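Side-chain contacts in oligogalacturonate lyase (Yersinia enterocolitica subsp. enterocolitica, PDB 3PE7), which cleaves oligogalacturonates, which derive from pectin, by beta-elimination in the cytoplasm, on a seven-bladed beta-propeller that carries a bound manganese ion: residues 151-154 / 155-159; 220-224 / 225-229. All coordinates share one frame; numbering follows the deposited sequence.

Interaction 1. Residues 151-154 / 155-159; sequences PLTD and WKKFH
Asp154 grips Lys157 twice, with one carboxylate oxygen each for backbone and side chain. OD1 of Asp154 accepts from the backbone N of Lys157 at 2.9 Å, a nearly straight bond (165° at the hydrogen). OD2 of Asp154 forms a salt bridge with Lys157 NZ at 2.7 Å. Both donors arrive on the syn side, somewhat out of the carboxylate plane, so the two bonds together fix the rotation of the group. Asp154 CG lies between its own backbone N and carbonyl carbon (chi1 63°), which turns the carboxylate back over the first helical turn. The lysine chain runs extended past Thr153, whose OG1 is 3.4 Å from Lys157 CE, and bends only at its last torsion (chi4 65°). This polar grip is tight, although the Lys157 side faces solvent. The Leu152-Phe158 pair is looser: Leu152 CD1 comes no closer than 4.1 Å to Phe158 CD1, the side chains crossing at about a right angle. Trp189 covers both, while Trp155 CZ3 sits above one face of the Phe158 ring, toward its rim. Asp154 O accepts from Phe158 N at 3.1 Å, beginning the helical pattern. The arrangement is an aspartate N-cap opening the short helix 155-161.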
ATOM      1  N   PRO A 151     -21.141  -2.647  -2.145  1.00 16.37           N
ATOM      2  CA  PRO A 151     -20.046  -1.997  -2.868  1.00 16.71           C
ATOM      3  C   PRO A 151     -19.759  -0.599  -2.307  1.00 16.76           C
ATOM      4  O   PRO A 151     -20.673   0.224  -2.189  1.00 16.64           O
ATOM      5  CB  PRO A 151     -20.580  -1.895  -4.313  1.00 16.28           C
ATOM      6  CG  PRO A 151     -21.669  -2.881  -4.411  1.00 16.63           C
ATOM      7  CD  PRO A 151     -22.259  -3.024  -3.035  1.00 16.42           C
ATOM      8  N   LEU A 152     -18.506  -0.340  -1.930  1.00 16.74           N
ATOM      9  CA  LEU A 152     -18.182   0.921  -1.260  1.00 17.04           C
ATOM     10  C   LEU A 152     -17.607   1.896  -2.274  1.00 18.16           C
ATOM     11  O   LEU A 152     -16.400   2.208  -2.266  1.00 18.36           O
ATOM     12  CB  LEU A 152     -17.210   0.667  -0.108  1.00 16.96           C
ATOM     13  CG  LEU A 152     -17.793  -0.218   1.009  1.00 16.90           C
ATOM     14  CD1 LEU A 152     -16.725  -0.548   2.066  1.00 17.95           C
ATOM     15  CD2 LEU A 152     -19.028   0.422   1.660  1.00 17.99           C
ATOM     16  N   THR A 153     -18.489   2.370  -3.151  1.00 19.06           N
ATOM     17  CA  THR A 153     -18.054   3.068  -4.363  1.00 20.01           C
ATOM     18  C   THR A 153     -17.877   4.575  -4.191  1.00 20.85           C
ATOM     19  O   THR A 153     -17.395   5.253  -5.107  1.00 21.61           O
ATOM     20  CB  THR A 153     -19.006   2.799  -5.537  1.00 19.87           C
ATOM     21  OG1 THR A 153     -20.316   3.259  -5.190  1.00 19.89           O
ATOM     22  CG2 THR A 153     -19.033   1.296  -5.884  1.00 20.16           C
ATOM     23  N   ASP A 154     -18.282   5.101  -3.034  1.00 21.14           N
ATOM     24  CA  ASP A 154     -18.065   6.499  -2.684  1.00 22.31           C
ATOM     25  C   ASP A 154     -17.893   6.630  -1.169  1.00 22.54           C
ATOM     26  O   ASP A 154     -18.138   5.671  -0.426  1.00 22.20           O
ATOM     27  CB  ASP A 154     -19.202   7.414  -3.199  1.00 22.38           C
ATOM     28  CG  ASP A 154     -20.556   7.090  -2.578  1.00 23.27           C
ATOM     29  OD1 ASP A 154     -20.715   7.236  -1.341  1.00 21.86           O
ATOM     30  OD2 ASP A 154     -21.481   6.699  -3.342  1.00 22.16           O
ATOM     31  N   TRP A 155     -17.496   7.819  -0.719  1.00 23.02           N
ATOM     32  CA  TRP A 155     -17.171   8.039   0.694  1.00 23.78           C
ATOM     33  C   TRP A 155     -18.353   8.072   1.655  1.00 22.92           C
ATOM     34  O   TRP A 155     -18.191   7.756   2.833  1.00 22.61           O
ATOM     35  CB  TRP A 155     -16.249   9.256   0.857  1.00 24.57           C
ATOM     36  CG  TRP A 155     -14.901   8.951   0.276  1.00 28.31           C
ATOM     37  CD1 TRP A 155     -14.387   9.422  -0.899  1.00 30.59           C
ATOM     38  CD2 TRP A 155     -13.921   8.050   0.810  1.00 32.35           C
ATOM     39  NE1 TRP A 155     -13.135   8.892  -1.118  1.00 33.13           N
ATOM     40  CE2 TRP A 155     -12.824   8.046  -0.085  1.00 33.01           C
ATOM     41  CE3 TRP A 155     -13.855   7.256   1.970  1.00 33.45           C
ATOM     42  CZ2 TRP A 155     -11.675   7.280   0.137  1.00 34.18           C
ATOM     43  CZ3 TRP A 155     -12.709   6.492   2.191  1.00 34.36           C
ATOM     44  CH2 TRP A 155     -11.635   6.510   1.274  1.00 34.79           C
ATOM     45  N   LYS A 156     -19.542   8.421   1.156  1.00 22.12           N
ATOM     46  CA  LYS A 156     -20.762   8.297   1.947  1.00 21.73           C
ATOM     47  C   LYS A 156     -21.094   6.835   2.283  1.00 21.00           C
ATOM     48  O   LYS A 156     -21.440   6.518   3.425  1.00 20.86           O
ATOM     49  CB  LYS A 156     -21.947   9.001   1.250  1.00 21.55           C
ATOM     50  CG  LYS A 156     -23.283   8.889   1.969  1.00 23.66           C
ATOM     51  CD  LYS A 156     -23.286   9.645   3.306  1.00 25.65           C
ATOM     52  CE  LYS A 156     -24.644   9.565   3.977  1.00 26.53           C
ATOM     53  NZ  LYS A 156     -24.665  10.202   5.335  1.00 28.34           N
ATOM     54  N   LYS A 157     -20.993   5.950   1.289  1.00 20.20           N
ATOM     55  CA  LYS A 157     -21.197   4.522   1.513  1.00 19.50           C
ATOM     56  C   LYS A 157     -20.168   4.011   2.526  1.00 19.64           C
ATOM     57  O   LYS A 157     -20.513   3.258   3.432  1.00 19.27           O
ATOM     58  CB  LYS A 157     -21.072   3.734   0.201  1.00 18.68           C
ATOM     59  CG  LYS A 157     -22.245   3.924  -0.775  1.00 18.77           C
ATOM     60  CD  LYS A 157     -21.855   3.432  -2.161  1.00 17.79           C
ATOM     61  CE  LYS A 157     -23.025   3.492  -3.145  1.00 18.44           C
ATOM     62  NZ  LYS A 157     -23.486   4.883  -3.427  1.00 17.09           N
ATOM     63  N   PHE A 158     -18.920   4.442   2.360  1.00 20.26           N
ATOM     64  CA  PHE A 158     -17.810   4.043   3.240  1.00 21.19           C
ATOM     65  C   PHE A 158     -18.077   4.489   4.674  1.00 21.70           C
ATOM     66  O   PHE A 158     -17.860   3.721   5.618  1.00 21.75           O
ATOM     67  CB  PHE A 158     -16.487   4.625   2.712  1.00 20.93           C
ATOM     68  CG  PHE A 158     -15.236   3.963   3.278  1.00 22.29           C
ATOM     69  CD1 PHE A 158     -14.613   2.906   2.602  1.00 21.58           C
ATOM     70  CD2 PHE A 158     -14.671   4.428   4.459  1.00 22.38           C
ATOM     71  CE1 PHE A 158     -13.460   2.302   3.117  1.00 22.72           C
ATOM     72  CE2 PHE A 158     -13.519   3.834   4.990  1.00 22.50           C
ATOM     73  CZ  PHE A 158     -12.906   2.779   4.318  1.00 23.19           C
ATOM     74  N   HIS A 159     -18.591   5.714   4.837  1.00 21.86           N
ATOM     75  CA  HIS A 159     -18.949   6.239   6.156  1.00 22.30           C
ATOM     76  C   HIS A 159     -20.071   5.447   6.826  1.00 22.22           C
ATOM     77  O   HIS A 159     -19.921   4.984   7.967  1.00 22.90           O
ATOM     78  CB  HIS A 159     -19.317   7.730   6.061  1.00 22.98           C
ATOM     79  CG  HIS A 159     -19.623   8.363   7.385  1.00 24.42           C
ATOM     80  ND1 HIS A 159     -20.898   8.425   7.902  1.00 27.04           N
ATOM     81  CD2 HIS A 159     -18.816   8.946   8.301  1.00 25.30           C
ATOM     82  CE1 HIS A 159     -20.867   9.035   9.075  1.00 26.65           C
ATOM     83  NE2 HIS A 159     -19.614   9.352   9.344  1.00 24.92           N
TER

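Interaction 2. Residues 220-224 / 225-229; sequences LINED and GTNMR
Asn222 and Thr226 face each other across a tight turn, their side chains joined by a hydrogen bond from Asn222 ND2 to Thr226 OG1 (2.9 Å). That hydroxyl in turn donates to the syn lone pair of Asp224 OD1 (2.7 Å), and Thr226 N reaches the same Asp224 OD1 at 3.0 Å, from the anti side and out of the carboxylate plane. OD1 of Asp224 is therefore held by two donors, which fixes the carboxylate beside the turn. Among the backbone bonds, Gly225 N to Asn222 O closes the type I turn, Asn222 N binds Thr226 O, and Leu220 and Arg229 form an antiparallel hydrogen-bonded pair. Cationic contacts centre on Arg229, whose chain, bent at chi2 (-86°), folds back along the hairpin. Its NH2 donates to Asn227 O at 2.9 Å and, less straight (137°), to Asn222 OD1 at 3.2 Å, above the amide carbonyl plane. A water links Asn222 OD1 to Arg229 NH1. The guanidinium is held flat between Leu220 CB, 3.7 Å over the centre of one face, and Asn227 OD1, over the opposite face toward the rim. Apolar contact comes from Ile221 CD1, 3.8 Å from Met228 CB. The hairpin joins strand 218-222 to the outermost strand, 229-230, of its four-stranded blade; strand 202-207 flanks 218-222 on the other side, and Ile221 and Met228 pack on strand 180-186 of the preceding sheet.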
ATOM      1  N   LEU A 220      -3.421  -5.724  17.596  1.00 12.84           N
ATOM      2  CA  LEU A 220      -2.577  -6.858  17.292  1.00 13.29           C
ATOM      3  C   LEU A 220      -3.312  -8.116  17.741  1.00 13.75           C
ATOM      4  O   LEU A 220      -4.126  -8.081  18.669  1.00 13.51           O
ATOM      5  CB  LEU A 220      -1.243  -6.774  18.037  1.00 13.96           C
ATOM      6  CG  LEU A 220      -0.302  -5.606  17.779  1.00 13.33           C
ATOM      7  CD1 LEU A 220       0.911  -5.786  18.689  1.00 16.46           C
ATOM      8  CD2 LEU A 220       0.154  -5.616  16.321  1.00 14.85           C
ATOM      9  N   ILE A 221      -3.020  -9.224  17.078  1.00 13.41           N
ATOM     10  CA  ILE A 221      -3.503 -10.531  17.534  1.00 14.89           C
ATOM     11  C   ILE A 221      -2.446 -11.566  17.193  1.00 15.05           C
ATOM     12  O   ILE A 221      -1.676 -11.400  16.229  1.00 15.02           O
ATOM     13  CB  ILE A 221      -4.889 -10.883  16.897  1.00 14.57           C
ATOM     14  CG1 ILE A 221      -5.581 -12.037  17.637  1.00 15.66           C
ATOM     15  CG2 ILE A 221      -4.763 -11.145  15.385  1.00 15.47           C
ATOM     16  CD1 ILE A 221      -7.070 -12.172  17.273  1.00 16.36           C
ATOM     17  N   ASN A 222      -2.383 -12.632  17.987  1.00 15.97           N
ATOM     18  CA  ASN A 222      -1.521 -13.749  17.634  1.00 16.66           C
ATOM     19  C   ASN A 222      -2.099 -14.498  16.454  1.00 16.99           C
ATOM     20  O   ASN A 222      -3.323 -14.501  16.245  1.00 16.52           O
ATOM     21  CB  ASN A 222      -1.340 -14.708  18.814  1.00 17.05           C
ATOM     22  CG  ASN A 222      -0.574 -14.094  19.974  1.00 18.60           C
ATOM     23  OD1 ASN A 222       0.061 -13.041  19.856  1.00 20.71           O
ATOM     24  ND2 ASN A 222      -0.606 -14.784  21.106  1.00 20.76           N
ATOM     25  N   GLU A 223      -1.219 -15.150  15.699  1.00 17.40           N
ATOM     26  CA  GLU A 223      -1.607 -15.916  14.523  1.00 18.42           C
ATOM     27  C   GLU A 223      -2.672 -16.966  14.841  1.00 18.96           C
ATOM     28  O   GLU A 223      -3.520 -17.256  14.007  1.00 18.87           O
ATOM     29  CB  GLU A 223      -0.388 -16.590  13.915  1.00 19.07           C
ATOM     30  CG  GLU A 223      -0.579 -17.051  12.486  1.00 18.27           C
ATOM     31  CD  GLU A 223       0.605 -17.803  11.971  1.00 22.47           C
ATOM     32  OE1 GLU A 223       0.838 -17.765  10.746  1.00 19.65           O
ATOM     33  OE2 GLU A 223       1.318 -18.423  12.801  1.00 22.02           O
ATOM     34  N   ASP A 224      -2.635 -17.520  16.051  1.00 19.65           N
ATOM     35  CA  ASP A 224      -3.590 -18.570  16.405  1.00 20.55           C
ATOM     36  C   ASP A 224      -4.909 -18.014  16.949  1.00 20.93           C
ATOM     37  O   ASP A 224      -5.766 -18.782  17.401  1.00 21.56           O
ATOM     38  CB  ASP A 224      -2.953 -19.571  17.380  1.00 20.69           C
ATOM     39  CG  ASP A 224      -2.591 -18.941  18.717  1.00 21.69           C
ATOM     40  OD1 ASP A 224      -2.933 -17.759  18.972  1.00 21.92           O
ATOM     41  OD2 ASP A 224      -1.952 -19.630  19.534  1.00 24.24           O
ATOM     42  N   GLY A 225      -5.078 -16.686  16.894  1.00 20.68           N
ATOM     43  CA  GLY A 225      -6.292 -16.040  17.384  1.00 20.06           C
ATOM     44  C   GLY A 225      -6.283 -15.600  18.834  1.00 19.84           C
ATOM     45  O   GLY A 225      -7.200 -14.895  19.281  1.00 19.66           O
ATOM     46  N   THR A 226      -5.246 -15.979  19.582  1.00 19.89           N
ATOM     47  CA  THR A 226      -5.157 -15.593  20.986  1.00 20.88           C
ATOM     48  C   THR A 226      -4.583 -14.191  21.165  1.00 20.88           C
ATOM     49  O   THR A 226      -3.978 -13.634  20.242  1.00 20.87           O
ATOM     50  CB  THR A 226      -4.305 -16.589  21.830  1.00 20.50           C
ATOM     51  OG1 THR A 226      -2.940 -16.555  21.396  1.00 21.27           O
ATOM     52  CG2 THR A 226      -4.840 -17.999  21.725  1.00 23.46           C
ATOM     53  N   ASN A 227      -4.794 -13.627  22.354  1.00 21.61           N
ATOM     54  CA  ASN A 227      -4.103 -12.423  22.812  1.00 22.68           C
ATOM     55  C   ASN A 227      -4.398 -11.199  21.945  1.00 22.31           C
ATOM     56  O   ASN A 227      -3.486 -10.459  21.568  1.00 22.37           O
ATOM     57  CB  ASN A 227      -2.591 -12.657  22.882  1.00 23.56           C
ATOM     58  CG  ASN A 227      -1.938 -11.922  24.037  1.00 27.34           C
ATOM     59  OD1 ASN A 227      -1.282 -10.899  23.843  1.00 29.29           O
ATOM     60  ND2 ASN A 227      -2.101 -12.459  25.260  1.00 32.68           N
ATOM     61  N   MET A 228      -5.671 -11.002  21.627  1.00 21.46           N
ATOM     62  CA  MET A 228      -6.069  -9.804  20.906  1.00 21.25           C
ATOM     63  C   MET A 228      -5.919  -8.592  21.821  1.00 20.69           C
ATOM     64  O   MET A 228      -6.468  -8.562  22.925  1.00 21.21           O
ATOM     65  CB  MET A 228      -7.502  -9.947  20.377  1.00 21.48           C
ATOM     66  CG  MET A 228      -7.965  -8.763  19.542  1.00 22.13           C
ATOM     67  SD  MET A 228      -9.649  -8.949  18.924  1.00 22.69           S
ATOM     68  CE  MET A 228     -10.580  -8.949  20.456  1.00 23.79           C
ATOM     69  N   ARG A 229      -5.162  -7.594  21.373  1.00 19.85           N
ATOM     70  CA  ARG A 229      -4.896  -6.418  22.191  1.00 19.15           C
ATOM     71  C   ARG A 229      -4.754  -5.167  21.335  1.00 18.64           C
ATOM     72  O   ARG A 229      -4.291  -5.235  20.217  1.00 18.34           O
ATOM     73  CB  ARG A 229      -3.651  -6.619  23.071  1.00 19.44           C
ATOM     74  CG  ARG A 229      -2.287  -6.619  22.352  1.00 20.27           C
ATOM     75  CD  ARG A 229      -1.942  -7.996  21.833  1.00 22.50           C
ATOM     76  NE  ARG A 229      -0.531  -8.167  21.473  1.00 22.68           N
ATOM     77  CZ  ARG A 229      -0.077  -9.150  20.699  1.00 23.68           C
ATOM     78  NH1 ARG A 229       1.219  -9.236  20.422  1.00 23.48           N
ATOM     79  NH2 ARG A 229      -0.919 -10.046  20.188  1.00 23.83           N
TER
HETATM   80  O   HOH W   1       1.887 -11.654  18.827  1.00 25.55           O

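How the interactions relate
Interactions 1 and 2 are separate surface contacts in one propeller, in series along the chain, with centres 29 Å and nearest atoms about 18 Å apart. Residues 151-159 belong to the long connection between strands 138-145 and 168-174, which carries helix 155-161; residues 220-229 form the hairpin at the outer edge of the next sheet. The helix begins beside the manganese site: the Trp155 side chain is about 8 Å from the ion and about 5 Å from the side chain of its ligand Gln350. Interaction 2 has a calcium ion as its metal neighbour, about 10 Å from the Leu220 side chain; the Arg229 side chain is about 7 Å from that of the calcium ligand Glu272.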